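Local coordinates for protein chitinase (Thermococcus chitonophagus, PDB 5XSW) that probably hydrolyses chitin as an endochitinase, its catalytic part holding a bound glycan in a largely helical domain that follows an N-terminal beta domain, at residues I13-T18 with P95-F100; F40-K45 with I86-S91; I111-G116 with G150-N155; T160-G165 with V201-L206; Y263-F268 with R471-D476. One frame throughout, in Å; residues are numbered along the deposited sequence.

Interaction 1 of 5, residues I13-T18 with P95-F100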
# COMPACT_ATOMS: atom_id res chain seq x y z
N ILE A 13 30.81 -31.39 18.90
CA ILE A 13 30.65 -30.08 19.54
C ILE A 13 29.20 -29.61 19.40
O ILE A 13 28.68 -29.54 18.29
CB ILE A 13 31.51 -29.03 18.90
CG1 ILE A 13 32.99 -29.40 19.04
CG2 ILE A 13 31.23 -27.65 19.51
CD1 ILE A 13 33.85 -28.67 18.07
N THR A 14 28.57 -29.31 20.53
CA THR A 14 27.19 -28.85 20.52
C THR A 14 27.09 -27.41 21.06
O THR A 14 27.49 -27.11 22.20
CB THR A 14 26.29 -29.80 21.32
OG1 THR A 14 26.21 -31.05 20.62
CG2 THR A 14 24.86 -29.22 21.41
N VAL A 15 26.56 -26.52 20.21
CA VAL A 15 26.44 -25.09 20.54
C VAL A 15 24.94 -24.66 20.52
O VAL A 15 24.19 -25.07 19.65
CB VAL A 15 27.23 -24.24 19.53
CG1 VAL A 15 26.94 -22.74 19.70
CG2 VAL A 15 28.72 -24.49 19.64
N GLU A 16 24.54 -23.86 21.51
CA GLU A 16 23.23 -23.23 21.49
C GLU A 16 23.36 -21.75 21.17
O GLU A 16 24.08 -20.99 21.85
CB GLU A 16 22.54 -23.39 22.82
CG GLU A 16 21.17 -22.74 22.83
CD GLU A 16 20.30 -23.24 23.95
OE1 GLU A 16 19.08 -23.47 23.72
OE2 GLU A 16 20.83 -23.39 25.07
N LEU A 17 22.66 -21.34 20.12
CA LEU A 17 22.59 -19.95 19.70
C LEU A 17 21.23 -19.36 20.09
O LEU A 17 20.22 -19.94 19.75
CB LEU A 17 22.79 -19.86 18.20
CG LEU A 17 22.52 -18.48 17.59
CD1 LEU A 17 23.55 -17.45 18.06
CD2 LEU A 17 22.50 -18.59 16.09
N THR A 18 21.22 -18.23 20.77
CA THR A 18 19.98 -17.58 21.12
C THR A 18 19.86 -16.26 20.38
O THR A 18 20.70 -15.38 20.51
CB THR A 18 19.89 -17.34 22.63
OG1 THR A 18 19.98 -18.59 23.32
CG2 THR A 18 18.58 -16.68 22.99
N PRO A 95 37.55 -25.11 14.79
CA PRO A 95 36.34 -25.93 14.66
C PRO A 95 35.12 -25.36 15.43
O PRO A 95 33.99 -25.62 15.02
CB PRO A 95 36.77 -27.26 15.28
CG PRO A 95 37.76 -26.82 16.35
CD PRO A 95 38.53 -25.72 15.72
N TYR A 96 35.34 -24.68 16.54
CA TYR A 96 34.22 -24.08 17.29
C TYR A 96 33.54 -22.92 16.49
O TYR A 96 34.22 -22.03 15.98
CB TYR A 96 34.68 -23.55 18.65
CG TYR A 96 35.37 -24.60 19.48
CD1 TYR A 96 34.65 -25.61 20.09
CD2 TYR A 96 36.76 -24.58 19.65
CE1 TYR A 96 35.28 -26.59 20.85
CE2 TYR A 96 37.40 -25.56 20.42
CZ TYR A 96 36.66 -26.56 21.01
OH TYR A 96 37.27 -27.53 21.76
N PRO A 97 32.20 -22.97 16.37
CA PRO A 97 31.42 -21.90 15.71
C PRO A 97 31.84 -20.53 16.22
O PRO A 97 31.80 -20.30 17.42
CB PRO A 97 29.97 -22.22 16.12
CG PRO A 97 29.95 -23.74 16.20
CD PRO A 97 31.34 -24.10 16.80
N HIS A 98 32.31 -19.67 15.33
CA HIS A 98 32.81 -18.36 15.77
C HIS A 98 32.46 -17.30 14.72
O HIS A 98 32.03 -17.62 13.60
CB HIS A 98 34.35 -18.38 15.99
CG HIS A 98 35.10 -18.83 14.77
ND1 HIS A 98 35.21 -20.16 14.43
CD2 HIS A 98 35.77 -18.13 13.82
CE1 HIS A 98 35.88 -20.27 13.29
NE2 HIS A 98 36.25 -19.05 12.91
N ASN A 99 32.73 -16.04 15.06
CA ASN A 99 32.42 -14.93 14.19
C ASN A 99 30.94 -14.96 13.71
O ASN A 99 30.65 -14.88 12.51
CB ASN A 99 33.32 -14.92 12.97
CG ASN A 99 33.32 -13.58 12.30
OD1 ASN A 99 33.04 -12.54 12.94
ND2 ASN A 99 33.61 -13.58 11.00
N PHE A 100 30.04 -15.16 14.66
CA PHE A 100 28.60 -15.13 14.42
C PHE A 100 28.24 -13.73 13.94
O PHE A 100 28.68 -12.77 14.56
CB PHE A 100 27.83 -15.46 15.69
CG PHE A 100 27.71 -16.92 15.94
CD1 PHE A 100 26.66 -17.64 15.39
CD2 PHE A 100 28.65 -17.58 16.72
CE1 PHE A 100 26.54 -19.00 15.61
CE2 PHE A 100 28.53 -18.95 16.96
CZ PHE A 100 27.48 -19.66 16.40
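Ile13 drives its side chain against the ring of Tyr96, the two crossing at about a right angle. At CB the chain divides. CG1 stands anti to the carbonyl carbon (chi1 -61°), and from there it comes to 4.1 Å from Tyr96 CE1. The other branch, CG2, lies 4.0 Å from Tyr96 CD1 and also reaches the fringe of the Pro97 ring. At the tip, CD1 sits 3.8 Å from both CD1 and CE1 of Tyr96, with Pro95 CB a little farther off. A branched residue suits this place because it fills two directions at once. The phenol end of Tyr96 is polar and is engaged by Glu8 and Lys90. Farther along the strand, Val15 CG2 packs 3.7 Å from Pro97 CG, the two side chains sliding past each other in opposite directions. Leu17 does likewise with Phe100, both methyls near CD1 and CE1 of the ring, CD2 at 4.1 Å from Phe100 CE1. No hydrogen bond joins the segments; Ile13, Val15 and Leu17, every second residue of 13-17, point toward the other segment. Their packing on the loop and start of strand 98-104, in the other sheet, is typical of a beta-sandwich core.

Interaction 2 of 5, residues F40-K45 with I86-S91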
# COMPACT_ATOMS: atom_id res chain seq x y z
N PHE A 40 28.10 -17.97 10.42
CA PHE A 40 29.20 -18.17 11.36
C PHE A 40 30.27 -19.00 10.64
O PHE A 40 30.05 -19.49 9.54
CB PHE A 40 28.73 -18.85 12.65
CG PHE A 40 28.24 -20.29 12.45
CD1 PHE A 40 29.13 -21.37 12.52
CD2 PHE A 40 26.89 -20.56 12.21
CE1 PHE A 40 28.68 -22.71 12.35
CE2 PHE A 40 26.41 -21.86 12.03
CZ PHE A 40 27.32 -22.97 12.10
N GLU A 41 31.43 -19.15 11.29
CA GLU A 41 32.52 -19.89 10.67
C GLU A 41 32.88 -21.10 11.52
O GLU A 41 32.77 -21.06 12.74
CB GLU A 41 33.73 -18.96 10.46
CG GLU A 41 33.49 -17.97 9.33
CD GLU A 41 34.49 -16.80 9.32
OE1 GLU A 41 34.72 -16.24 8.22
OE2 GLU A 41 35.02 -16.40 10.37
N THR A 42 33.23 -22.18 10.84
CA THR A 42 33.82 -23.36 11.47
C THR A 42 34.63 -24.13 10.42
O THR A 42 34.31 -24.10 9.22
CB THR A 42 32.75 -24.26 12.10
OG1 THR A 42 33.36 -25.46 12.58
CG2 THR A 42 31.66 -24.61 11.04
N THR A 43 35.71 -24.79 10.85
CA THR A 43 36.45 -25.70 9.97
C THR A 43 35.91 -27.12 10.15
O THR A 43 36.29 -28.04 9.41
CB THR A 43 37.97 -25.69 10.29
OG1 THR A 43 38.16 -25.95 11.69
CG2 THR A 43 38.55 -24.33 9.98
N GLY A 44 35.06 -27.32 11.15
CA GLY A 44 34.47 -28.62 11.39
C GLY A 44 33.38 -28.95 10.38
O GLY A 44 33.16 -28.20 9.42
N LYS A 45 32.68 -30.06 10.59
CA LYS A 45 31.64 -30.49 9.65
C LYS A 45 30.32 -30.27 10.32
O LYS A 45 30.12 -30.72 11.45
CB LYS A 45 31.80 -31.97 9.26
CG LYS A 45 30.55 -32.55 8.55
CD LYS A 45 30.78 -34.00 8.01
CE LYS A 45 30.90 -34.04 6.47
NZ LYS A 45 31.00 -35.44 5.89
N ILE A 86 23.19 -26.20 17.24
CA ILE A 86 24.13 -26.51 16.18
C ILE A 86 25.07 -27.63 16.67
O ILE A 86 25.68 -27.51 17.74
CB ILE A 86 25.00 -25.29 15.81
CG1 ILE A 86 24.12 -24.09 15.39
CG2 ILE A 86 26.05 -25.67 14.75
CD1 ILE A 86 24.83 -22.78 15.56
N GLU A 87 25.17 -28.70 15.90
CA GLU A 87 26.08 -29.79 16.23
C GLU A 87 27.17 -29.89 15.18
O GLU A 87 26.87 -29.99 13.98
CB GLU A 87 25.33 -31.09 16.38
CG GLU A 87 24.79 -31.26 17.80
CD GLU A 87 23.76 -32.36 17.93
OE1 GLU A 87 23.89 -33.39 17.20
OE2 GLU A 87 22.83 -32.19 18.75
N ILE A 88 28.43 -29.86 15.64
CA ILE A 88 29.57 -29.82 14.75
C ILE A 88 30.46 -31.07 15.02
O ILE A 88 30.71 -31.42 16.18
CB ILE A 88 30.44 -28.57 14.99
CG1 ILE A 88 29.63 -27.27 14.83
CG2 ILE A 88 31.66 -28.52 14.02
CD1 ILE A 88 29.35 -26.96 13.40
N GLN A 89 30.92 -31.72 13.98
CA GLN A 89 31.99 -32.72 14.15
C GLN A 89 33.38 -32.08 14.08
O GLN A 89 33.75 -31.53 13.04
CB GLN A 89 31.87 -33.78 13.08
CG GLN A 89 32.93 -34.86 13.18
CD GLN A 89 32.54 -36.02 12.32
OE1 GLN A 89 31.78 -36.89 12.76
NE2 GLN A 89 33.01 -36.02 11.07
N LYS A 90 34.14 -32.14 15.18
CA LYS A 90 35.39 -31.35 15.30
C LYS A 90 36.43 -31.70 14.24
O LYS A 90 36.70 -32.87 13.99
CB LYS A 90 35.99 -31.54 16.70
CG LYS A 90 37.14 -30.62 17.04
CD LYS A 90 37.44 -30.75 18.52
CE LYS A 90 38.53 -29.81 18.97
NZ LYS A 90 38.77 -29.90 20.44
N SER A 91 37.02 -30.69 13.61
CA SER A 91 38.08 -30.96 12.64
C SER A 91 38.66 -29.64 12.23
O SER A 91 37.99 -28.62 12.31
CB SER A 91 37.54 -31.75 11.45
OG SER A 91 38.23 -31.46 10.27
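Thr43 holds OG1 between its backbone N and carbonyl carbon (chi1 54°), and from there the hydroxyl donates to Ser91 O at 2.7 Å, in the carbonyl plane on a lone pair. Phe40, with CG in the same crowded position (chi1 66°), meets Ile86 tip to tip: its CE2 is 4.0 Å from Ile86 CD1. Ile88 CD1 approaches the edge of that ring, near its plane. Thr42 OG1 accepts from Gly44 N at 2.9 Å, forming an ST turn, and it is also bonded to Pro95 O. The turn bridges the two sheets of the beta sandwich, carrying the chain from strand 32-41 into strand 45-51. Gly44 has to be small here, since a CB would clash with Ile88 CG2 and Gln89 O. Lys45 and Gln89 then form an antiparallel hydrogen-bonded pair, with Lys45 N to Gln89 O at 3.1 Å and Gln89 N to Lys45 O at 2.8 Å. Ile88 CG2 lies 3.8 Å from Thr42 OG1.

Interaction 3 of 5, residues I111-G116 with G150-N155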
# COMPACT_ATOMS: atom_id res chain seq x y z
N ILE A 111 24.87 3.81 1.07
CA ILE A 111 25.56 5.10 1.22
C ILE A 111 24.61 6.25 1.58
O ILE A 111 23.70 6.56 0.79
CB ILE A 111 26.31 5.49 -0.06
CG1 ILE A 111 27.41 4.44 -0.40
CG2 ILE A 111 26.91 6.97 0.08
CD1 ILE A 111 27.91 4.61 -1.84
N TYR A 112 24.82 6.86 2.75
CA TYR A 112 24.07 8.06 3.11
C TYR A 112 25.10 9.18 3.34
O TYR A 112 25.69 9.25 4.38
CB TYR A 112 23.24 7.86 4.39
CG TYR A 112 21.94 7.12 4.09
CD1 TYR A 112 20.97 7.72 3.27
CD2 TYR A 112 21.71 5.84 4.58
CE1 TYR A 112 19.74 7.03 2.93
CE2 TYR A 112 20.51 5.14 4.26
CZ TYR A 112 19.54 5.78 3.45
OH TYR A 112 18.37 5.11 3.14
N PRO A 113 25.24 10.07 2.38
CA PRO A 113 26.35 11.03 2.48
C PRO A 113 26.20 12.00 3.65
O PRO A 113 25.11 12.31 4.09
CB PRO A 113 26.28 11.78 1.16
CG PRO A 113 25.28 10.98 0.25
CD PRO A 113 24.41 10.22 1.16
N THR A 114 27.33 12.48 4.15
CA THR A 114 27.34 13.57 5.12
C THR A 114 27.28 14.91 4.39
O THR A 114 28.11 15.22 3.54
CB THR A 114 28.60 13.50 6.01
OG1 THR A 114 28.49 12.32 6.78
CG2 THR A 114 28.65 14.70 7.00
N ILE A 115 26.26 15.69 4.68
CA ILE A 115 26.14 16.97 4.00
C ILE A 115 27.09 17.99 4.72
O ILE A 115 27.81 18.73 4.07
CB ILE A 115 24.69 17.54 4.06
CG1 ILE A 115 23.64 16.49 3.60
CG2 ILE A 115 24.61 18.90 3.32
CD1 ILE A 115 23.93 15.98 2.19
N GLY A 116 27.03 18.01 6.05
CA GLY A 116 27.86 18.90 6.86
C GLY A 116 27.70 18.51 8.32
O GLY A 116 26.85 17.70 8.65
N GLY A 150 21.65 14.01 -8.45
CA GLY A 150 20.29 13.66 -8.85
C GLY A 150 19.49 13.51 -7.58
O GLY A 150 19.36 14.46 -6.82
N PHE A 151 18.98 12.31 -7.34
CA PHE A 151 18.14 12.01 -6.20
C PHE A 151 18.92 12.16 -4.84
O PHE A 151 18.46 12.81 -3.91
CB PHE A 151 17.61 10.55 -6.35
CG PHE A 151 17.02 9.97 -5.10
CD1 PHE A 151 16.05 10.69 -4.40
CD2 PHE A 151 17.36 8.70 -4.68
CE1 PHE A 151 15.46 10.15 -3.27
CE2 PHE A 151 16.79 8.18 -3.50
CZ PHE A 151 15.83 8.92 -2.81
N ILE A 152 20.09 11.54 -4.75
CA ILE A 152 20.91 11.56 -3.49
C ILE A 152 22.01 12.60 -3.63
O ILE A 152 22.66 12.65 -4.67
CB ILE A 152 21.53 10.15 -3.16
CG1 ILE A 152 20.41 9.11 -2.88
CG2 ILE A 152 22.53 10.21 -1.94
CD1 ILE A 152 19.67 9.38 -1.55
N MET A 153 22.26 13.38 -2.57
CA MET A 153 23.19 14.49 -2.66
C MET A 153 24.60 13.94 -2.27
O MET A 153 25.05 14.18 -1.16
CB MET A 153 22.79 15.64 -1.72
CG MET A 153 23.67 16.95 -2.04
SD MET A 153 23.05 17.83 -3.49
CE MET A 153 21.82 18.92 -2.80
N TYR A 154 25.21 13.15 -3.15
CA TYR A 154 26.55 12.60 -2.83
C TYR A 154 27.58 13.74 -2.74
O TYR A 154 28.49 13.65 -1.97
CB TYR A 154 27.01 11.61 -3.91
CG TYR A 154 26.13 10.38 -4.03
CD1 TYR A 154 26.23 9.37 -3.12
CD2 TYR A 154 25.20 10.25 -5.09
CE1 TYR A 154 25.38 8.18 -3.23
CE2 TYR A 154 24.36 9.07 -5.24
CZ TYR A 154 24.47 8.07 -4.31
OH TYR A 154 23.70 6.92 -4.40
N ASN A 155 27.43 14.79 -3.54
CA ASN A 155 28.41 15.89 -3.56
C ASN A 155 27.75 17.28 -3.36
O ASN A 155 27.53 18.03 -4.30
CB ASN A 155 29.17 15.86 -4.91
CG ASN A 155 29.85 14.48 -5.19
OD1 ASN A 155 29.45 13.75 -6.12
ND2 ASN A 155 30.90 14.15 -4.42
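Pro113 and Ile152 form the middle of a meeting, without hydrogen bonds, of two irregular segments. Their side chains cross at about a right angle, and Ile152 CG2 lies 3.6 Å from both CG and CD of the proline. The same methyl, anti to the backbone N (chi1 -64° for CG1), also rests over the centre of one face of the Tyr154 ring, 3.6 Å above its plane, so proline and ring share it. Pro113 CG in turn is 3.9 Å from Tyr154 CD1. Ile111 comes to that ring differently: its CG2 lies in the ring plane, at the edge, 3.8 Å from Tyr154 CE1. Farther along, Ile115 CD1 packs 4.1 Å from Met153 CB.

Met153 is the centre of an inverse gamma turn, closed by a weak bond from Tyr154 N to Ile152 O, and its carbonyl oxygen is brushed by Pro113 CG at 3.5 Å. Arg304, on helix 288-311, bonds both Ile111 O and Tyr154 OH, and Glu328 holds the same hydroxyl. The tyrosine therefore suits its place twice over, the ring offering carbon to the isoleucines and the hydroxyl reaching the helices. With no bond across it, this junction in the helical domain relies on the fit of compact, branched and ring side chains, while the outside bonds to the hydroxyl are likely to limit how far the Tyr154 ring can shift.

Interaction 4 of 5, residues T160-G165 with V201-L206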
# COMPACT_ATOMS: atom_id res chain seq x y z
N THR A 160 26.61 23.99 4.55
CA THR A 160 25.68 24.56 5.53
C THR A 160 24.56 25.37 4.82
O THR A 160 23.54 25.66 5.43
CB THR A 160 26.41 25.48 6.57
OG1 THR A 160 27.09 26.53 5.87
CG2 THR A 160 27.41 24.67 7.38
N GLN A 161 24.76 25.69 3.54
CA GLN A 161 23.73 26.40 2.77
C GLN A 161 22.82 25.40 2.03
O GLN A 161 23.32 24.40 1.53
CB GLN A 161 24.32 27.33 1.71
CG GLN A 161 24.92 28.66 2.30
CD GLN A 161 25.61 29.46 1.26
OE1 GLN A 161 25.17 29.55 0.10
NE2 GLN A 161 26.75 30.08 1.65
N ILE A 162 21.51 25.69 1.99
CA ILE A 162 20.56 24.96 1.12
C ILE A 162 20.40 25.75 -0.14
O ILE A 162 20.09 26.95 -0.09
CB ILE A 162 19.16 24.84 1.75
CG1 ILE A 162 19.24 24.20 3.11
CG2 ILE A 162 18.20 24.04 0.81
CD1 ILE A 162 18.05 24.51 3.95
N ILE A 163 20.61 25.11 -1.27
CA ILE A 163 20.56 25.84 -2.54
C ILE A 163 19.42 25.25 -3.43
O ILE A 163 19.62 24.25 -4.15
CB ILE A 163 21.90 25.69 -3.36
CG1 ILE A 163 23.13 25.97 -2.45
CG2 ILE A 163 21.82 26.56 -4.58
CD1 ILE A 163 23.10 27.37 -1.87
N ILE A 164 18.26 25.88 -3.39
CA ILE A 164 17.20 25.47 -4.29
C ILE A 164 17.26 26.41 -5.47
O ILE A 164 17.09 27.62 -5.32
CB ILE A 164 15.82 25.56 -3.62
CG1 ILE A 164 15.72 24.58 -2.45
CG2 ILE A 164 14.72 25.29 -4.64
CD1 ILE A 164 14.48 24.77 -1.60
N GLY A 165 17.49 25.86 -6.66
CA GLY A 165 17.67 26.71 -7.82
C GLY A 165 16.36 26.92 -8.54
O GLY A 165 15.83 26.00 -9.16
N VAL A 201 18.23 13.56 0.54
CA VAL A 201 17.60 13.83 -0.75
C VAL A 201 17.76 15.27 -1.20
O VAL A 201 17.49 16.21 -0.41
CB VAL A 201 16.04 13.52 -0.65
CG1 VAL A 201 15.35 13.76 -2.03
CG2 VAL A 201 15.91 12.04 -0.18
N ASN A 202 18.25 15.43 -2.43
CA ASN A 202 18.45 16.70 -3.13
C ASN A 202 17.12 17.46 -3.24
O ASN A 202 16.19 16.97 -3.87
CB ASN A 202 18.98 16.41 -4.54
CG ASN A 202 19.24 17.65 -5.38
OD1 ASN A 202 19.11 18.81 -4.93
ND2 ASN A 202 19.64 17.43 -6.62
N PRO A 203 17.02 18.64 -2.62
CA PRO A 203 15.78 19.40 -2.71
C PRO A 203 15.38 19.66 -4.15
O PRO A 203 14.18 19.71 -4.42
CB PRO A 203 16.12 20.77 -2.00
CG PRO A 203 17.29 20.43 -1.10
CD PRO A 203 18.07 19.31 -1.83
N ASN A 204 16.34 19.82 -5.07
CA ASN A 204 15.95 20.08 -6.46
C ASN A 204 15.21 18.85 -7.08
O ASN A 204 14.36 18.98 -7.96
CB ASN A 204 17.19 20.38 -7.30
CG ASN A 204 17.80 21.74 -6.98
OD1 ASN A 204 17.12 22.66 -6.50
ND2 ASN A 204 19.11 21.87 -7.22
N PHE A 205 15.57 17.67 -6.62
CA PHE A 205 14.94 16.45 -7.17
C PHE A 205 13.44 16.44 -6.68
O PHE A 205 12.55 16.18 -7.47
CB PHE A 205 15.65 15.19 -6.69
CG PHE A 205 14.95 13.93 -7.16
CD1 PHE A 205 15.15 13.49 -8.46
CD2 PHE A 205 14.03 13.26 -6.33
CE1 PHE A 205 14.47 12.36 -8.96
CE2 PHE A 205 13.32 12.12 -6.81
CZ PHE A 205 13.57 11.68 -8.14
N LEU A 206 13.21 16.69 -5.40
CA LEU A 206 11.79 16.72 -4.88
C LEU A 206 11.00 17.83 -5.55
O LEU A 206 9.82 17.68 -5.86
CB LEU A 206 11.72 16.91 -3.35
CG LEU A 206 12.20 15.66 -2.58
CD1 LEU A 206 12.16 15.84 -1.06
CD2 LEU A 206 11.30 14.41 -2.93
O HOH W 1 21.21 23.62 -6.52
O HOH W 2 20.27 21.43 -3.93
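Ile163 O, which faces the side chain of Asn204, is gripped by two waters that both donate to it. Water 1 lies 2.9 Å from Ile163 O and accepts from Asn204 ND2 at 2.8 Å; water 2 passes the link on to Asn202 OD1. These asparagines belong to the start of helix 203-214, where Asn202 is the N-cap. Its OD1 takes the N-H of Asn204 at 3.0 Å from Asn204 N, the donor standing well above the carbonyl plane. Asparagine suits this place because its short amide can curl back onto the first turn, and Pro203, with no N-H to satisfy, suits the position after the cap.

The direct bond between the segments runs from Gly165 N to Asn204 OD1, at 3.2 Å and fairly straight (162°). In Asn204, chi1 of -72° sets CG anti to the carbonyl carbon, and from there OD1 reaches Gly165 N; ND2 is bonded to Asp386 as well. An alanine in place of Asn204 would probably leave the Gly165 N-H without its acceptor and water 1 without that donor, in a buried setting.

Beside these bonds the contact is apolar. The Pro203 ring touches two isoleucines that alternate along the loop, and these side chains cross obliquely. Ile164 CG1 lies 3.9 Å from Pro203 CB, and Ile162 CG2 meets Pro203 CG at 4.2 Å.

Interaction 5 of 5, residues Y263-F268 with R471-D476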
# COMPACT_ATOMS: atom_id res chain seq x y z
N TYR A 263 6.41 -0.23 6.75
CA TYR A 263 7.87 -0.47 6.70
C TYR A 263 8.60 0.36 7.74
O TYR A 263 9.71 0.03 8.19
CB TYR A 263 8.44 -0.14 5.32
CG TYR A 263 8.02 -1.03 4.18
CD1 TYR A 263 7.33 -2.21 4.40
CD2 TYR A 263 8.32 -0.66 2.86
CE1 TYR A 263 6.93 -3.03 3.32
CE2 TYR A 263 7.98 -1.47 1.80
CZ TYR A 263 7.28 -2.66 2.04
OH TYR A 263 6.95 -3.41 0.95
N TYR A 264 7.99 1.48 8.12
CA TYR A 264 8.69 2.43 8.97
C TYR A 264 7.91 2.77 10.23
O TYR A 264 7.51 3.92 10.44
CB TYR A 264 9.01 3.69 8.16
CG TYR A 264 10.15 3.49 7.17
CD1 TYR A 264 11.48 3.32 7.64
CD2 TYR A 264 9.93 3.48 5.80
CE1 TYR A 264 12.56 3.16 6.75
CE2 TYR A 264 11.03 3.27 4.88
CZ TYR A 264 12.34 3.14 5.40
OH TYR A 264 13.39 3.01 4.55
N PRO A 265 7.76 1.79 11.11
CA PRO A 265 7.15 2.11 12.41
C PRO A 265 7.95 3.15 13.20
O PRO A 265 7.33 3.84 14.01
CB PRO A 265 7.13 0.75 13.14
CG PRO A 265 8.15 -0.08 12.45
CD PRO A 265 8.19 0.39 11.00
N ASP A 266 9.27 3.30 12.96
CA ASP A 266 10.02 4.33 13.68
C ASP A 266 9.72 5.72 13.17
O ASP A 266 9.93 6.68 13.89
CB ASP A 266 11.53 4.09 13.59
CG ASP A 266 11.91 2.79 14.31
OD1 ASP A 266 11.90 2.81 15.56
OD2 ASP A 266 12.15 1.75 13.64
N ILE A 267 9.29 5.84 11.92
CA ILE A 267 9.01 7.18 11.38
C ILE A 267 7.50 7.59 11.53
O ILE A 267 7.20 8.72 11.89
CB ILE A 267 9.41 7.26 9.87
CG1 ILE A 267 10.94 7.05 9.73
CG2 ILE A 267 9.06 8.65 9.27
CD1 ILE A 267 11.40 6.90 8.25
N PHE A 268 6.60 6.65 11.29
CA PHE A 268 5.15 6.95 11.26
C PHE A 268 4.43 6.41 12.47
O PHE A 268 4.52 5.21 12.72
CB PHE A 268 4.53 6.33 10.01
CG PHE A 268 5.00 6.95 8.75
CD1 PHE A 268 4.48 8.17 8.31
CD2 PHE A 268 5.97 6.32 7.99
CE1 PHE A 268 4.93 8.75 7.12
CE2 PHE A 268 6.42 6.89 6.82
CZ PHE A 268 5.90 8.10 6.37
N ARG A 471 16.14 1.33 10.15
CA ARG A 471 15.90 0.29 9.14
C ARG A 471 14.39 0.15 8.84
O ARG A 471 13.58 0.21 9.77
CB ARG A 471 16.41 -1.08 9.60
CG ARG A 471 17.91 -1.08 10.02
CD ARG A 471 18.35 -2.53 10.42
NE ARG A 471 17.84 -2.71 11.75
CZ ARG A 471 18.47 -2.31 12.84
NH1 ARG A 471 19.69 -1.81 12.77
NH2 ARG A 471 17.87 -2.44 14.01
N PRO A 472 14.04 -0.05 7.56
CA PRO A 472 12.71 -0.57 7.23
C PRO A 472 12.59 -1.94 7.88
O PRO A 472 13.58 -2.69 7.95
CB PRO A 472 12.73 -0.70 5.69
CG PRO A 472 14.27 -0.81 5.34
CD PRO A 472 14.94 0.03 6.39
N THR A 473 11.40 -2.28 8.37
CA THR A 473 11.28 -3.51 9.13
C THR A 473 9.81 -3.98 9.22
O THR A 473 8.94 -3.31 8.65
CB THR A 473 11.89 -3.32 10.57
OG1 THR A 473 11.98 -4.58 11.24
CG2 THR A 473 11.07 -2.33 11.40
N GLY A 474 9.57 -5.12 9.89
CA GLY A 474 8.22 -5.65 10.08
C GLY A 474 7.86 -6.74 9.09
O GLY A 474 8.63 -7.05 8.17
N ASP A 475 6.66 -7.29 9.22
CA ASP A 475 6.30 -8.49 8.44
C ASP A 475 6.23 -8.25 6.96
O ASP A 475 6.74 -9.06 6.17
CB ASP A 475 4.93 -9.06 8.89
CG ASP A 475 4.98 -9.70 10.25
OD1 ASP A 475 5.39 -9.06 11.22
OD2 ASP A 475 4.62 -10.86 10.36
N ASP A 476 5.55 -7.18 6.55
CA ASP A 476 5.42 -6.89 5.11
C ASP A 476 6.84 -6.70 4.47
O ASP A 476 7.09 -7.16 3.41
CB ASP A 476 4.60 -5.60 4.86
CG ASP A 476 3.08 -5.77 5.27
OD1 ASP A 476 2.64 -6.91 5.21
OD2 ASP A 476 2.42 -4.77 5.67
O HOH W 3 11.41 1.76 11.00
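Tyr263 meets the second segment with both its backbone and its ring. Its carbonyl O accepts from Thr473 N at 2.9 Å, on a lone pair and with an N-H...O angle of 152°, and Pro472 CA makes a CA-H...O contact with it at 3.2 Å. At the ring, Asp476 CB sits in plane at the edge, 3.8 Å from Tyr263 CE1. The carboxylate of Asp476 goes on to a salt bridge with Lys261 of the second subunit.

Tyr264 is the first residue to leave helix 254-263. Its CG is anti to the carbonyl carbon (chi1 -74°), and from there the side chain runs beside Pro472, pointing the same way, CE1 at 3.6 Å from Pro472 N and OH at 3.8 Å from Pro472 CD. A long aromatic side chain suits the place because CE1, CZ and OH all touch the proline; helix 288-311 packs against it too. An alanine here would probably open a gap beside Pro472 and leave that proline without its ring contact. The contact thus sets the end of one helix against the start of another, since Gly474 is the N-cap of helix 475-482; its backbone angles call for glycine.

Pro265 follows, its CG 3.8 Å from Thr473 CG2, the side chains crossing at about a right angle. Asp266 ends the contact through water 3, which donates to Asp266 OD2 at 2.7 Å and to Arg471 O at 2.9 Å, while OD1 is bonded to Tyr26 and Asn29.

Overall arrangement
Interactions 1 and 2 lie in the N-terminal beta sandwich, their centres about 8 Å apart. They share strand neighbours in both sheets, 12-21 beside 80-89 and 32-41 beside 98-104, and residues 40-45 and 86-91 fall between the two segments of interaction 1 along the chain. Interactions 3 and 4 belong to the helical domain, in series and touching, about 11 Å apart between centres; Gly150 and Phe151 bond to Asn202. Both segments of interaction 5 come after the other four contacts have closed, about 31 Å from interaction 1 and 23 Å from interaction 3, centre to centre. Its residues 471-476 touch strand 32-41 while packing on the end of helix 254-263, which joins the beta and helical domains beside the second subunit.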